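Local coordinates for segregation and condensation protein A (Pyrococcus furiosus, PDB 5XNS) that probably serves as the kleisin subunit of an SMC complex in chromosome segregation and condensation, this chain being its C-terminal winged-helix-like domain, bound to another protein, at residues B[42-45]-B[46-49]. Numbering follows the deposited sequence.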
loop_
_atom_site.group_PDB
_atom_site.type_symbol
_atom_site.label_atom_id
_atom_site.label_comp_id
_atom_site.label_asym_id
_atom_site.label_seq_id
_atom_site.Cartn_x
_atom_site.Cartn_y
_atom_site.Cartn_z
ATOM N N PHE B 42 -25.946 -3.742 -5.479
ATOM C CA PHE B 42 -25.170 -4.679 -4.674
ATOM C C PHE B 42 -24.974 -4.137 -3.257
ATOM O O PHE B 42 -25.229 -4.838 -2.264
ATOM C CB PHE B 42 -23.835 -4.940 -5.375
ATOM C CG PHE B 42 -23.011 -6.040 -4.767
ATOM C CD1 PHE B 42 -23.599 -7.231 -4.350
ATOM C CD2 PHE B 42 -21.626 -5.900 -4.654
ATOM C CE1 PHE B 42 -22.825 -8.247 -3.797
ATOM C CE2 PHE B 42 -20.842 -6.914 -4.118
ATOM C CZ PHE B 42 -21.440 -8.093 -3.687
ATOM N N LEU B 43 -24.593 -2.858 -3.150
ATOM C CA LEU B 43 -24.343 -2.242 -1.847
ATOM C C LEU B 43 -25.595 -2.241 -0.980
ATOM O O LEU B 43 -25.547 -2.606 0.202
ATOM C CB LEU B 43 -23.832 -0.813 -2.036
ATOM C CG LEU B 43 -23.381 -0.035 -0.797
ATOM C CD1 LEU B 43 -22.160 -0.673 -0.179
ATOM C CD2 LEU B 43 -23.061 1.398 -1.205
ATOM N N TYR B 44 -26.729 -1.823 -1.551
ATOM C CA TYR B 44 -27.970 -1.769 -0.786
ATOM C C TYR B 44 -28.354 -3.154 -0.270
ATOM O O TYR B 44 -28.825 -3.297 0.868
ATOM C CB TYR B 44 -29.075 -1.162 -1.653
ATOM C CG TYR B 44 -28.883 0.333 -1.903
ATOM C CD1 TYR B 44 -27.821 1.019 -1.329
ATOM C CD2 TYR B 44 -29.766 1.048 -2.688
ATOM C CE1 TYR B 44 -27.638 2.370 -1.538
ATOM C CE2 TYR B 44 -29.595 2.403 -2.907
ATOM C CZ TYR B 44 -28.530 3.061 -2.329
ATOM O OH TYR B 44 -28.345 4.416 -2.545
ATOM N N LEU B 45 -28.127 -4.192 -1.082
ATOM C CA LEU B 45 -28.349 -5.549 -0.607
ATOM C C LEU B 45 -27.391 -5.894 0.534
ATOM O O LEU B 45 -27.802 -6.490 1.538
ATOM C CB LEU B 45 -28.218 -6.531 -1.767
ATOM C CG LEU B 45 -29.349 -6.424 -2.791
ATOM C CD1 LEU B 45 -28.980 -7.180 -4.054
ATOM C CD2 LEU B 45 -30.701 -6.912 -2.218
ATOM N N LEU B 46 -26.126 -5.478 0.435
ATOM C CA LEU B 46 -25.205 -5.771 1.532
ATOM C C LEU B 46 -25.609 -5.032 2.799
ATOM O O LEU B 46 -25.447 -5.563 3.905
ATOM C CB LEU B 46 -23.770 -5.435 1.137
ATOM C CG LEU B 46 -23.314 -6.328 -0.009
ATOM C CD1 LEU B 46 -22.220 -5.628 -0.818
ATOM C CD2 LEU B 46 -22.858 -7.679 0.502
ATOM N N PHE B 47 -26.118 -3.797 2.661
ATOM C CA PHE B 47 -26.704 -3.101 3.806
ATOM C C PHE B 47 -27.842 -3.921 4.414
ATOM O O PHE B 47 -27.908 -4.122 5.635
ATOM C CB PHE B 47 -27.213 -1.715 3.390
ATOM C CG PHE B 47 -26.117 -0.700 3.103
ATOM C CD1 PHE B 47 -24.779 -0.995 3.327
ATOM C CD2 PHE B 47 -26.440 0.555 2.603
ATOM C CE1 PHE B 47 -23.784 -0.054 3.070
ATOM C CE2 PHE B 47 -25.456 1.497 2.339
ATOM C CZ PHE B 47 -24.129 1.195 2.575
ATOM N N LEU B 48 -28.752 -4.407 3.567
ATOM C CA LEU B 48 -29.876 -5.183 4.071
ATOM C C LEU B 48 -29.398 -6.479 4.710
ATOM O O LEU B 48 -29.974 -6.943 5.700
ATOM C CB LEU B 48 -30.879 -5.452 2.945
ATOM C CG LEU B 48 -31.770 -4.252 2.559
ATOM C CD1 LEU B 48 -32.461 -4.498 1.241
ATOM C CD2 LEU B 48 -32.803 -3.925 3.636
ATOM N N GLU B 49 -28.340 -7.078 4.172
ATOM C CA GLU B 49 -27.882 -8.332 4.749
ATOM C C GLU B 49 -27.200 -8.107 6.091
ATOM O O GLU B 49 -27.364 -8.918 7.005
ATOM C CB GLU B 49 -26.951 -9.062 3.790
ATOM C CG GLU B 49 -26.535 -10.416 4.337
ATOM C CD GLU B 49 -25.798 -11.249 3.332
ATOM O OE1 GLU B 49 -24.884 -10.696 2.678
ATOM O OE2 GLU B 49 -26.143 -12.451 3.199
#
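Four consecutive i to i+4 hydrogen bonds join 42-45 to 46-49 as successive turns of helix 35-50: Leu46 N to Phe42 O (2.9 Å), Phe47 N to Leu43 O (2.8 Å), Leu48 N to Tyr44 O and Glu49 N to Leu45 O (2.8 Å). The straightest is that of Phe47, with 164° at the hydrogen. Glu49 CB rests against Leu45 O, and from there the side chain runs extended to its carboxylate, OE2 accepting from Ile56 N of strand 54-58 while OE1 forms a salt bridge with a basic side chain and a hydrogen bond with a polar side chain, both of the other protein. Outside these backbone bonds, two CH-pi contacts join the turns. Leu46 CD1 sits squarely over the centre of the Phe42 ring, 3.7 Å from its centroid and 7° off the normal. With CG anti to the backbone N (chi1 -172°), the Phe42 ring lies beside its own carbonyl carbon and turns a face to that methyl. One residue on, Leu43 uses the same torsion to bring CG over a face of the Phe47 ring, 3.7 Å from CZ and displaced toward the rim, with CD1 equally near CE1. The Tyr44 and Phe47 rings meet obliquely and more loosely, CD1 to CD2 at 4.2 Å. Around the helix, Tyr44 and Leu48 pack on helix 3-20, Leu45 and Leu46 on Ile56, and Phe42 and Leu43 on apolar side chains of the partner. This helix thus gives apolar groups both to the domain core and to the partner interface, while the carboxylate of Glu49, whose two oxygens both have partners, probably stays ionised although buried.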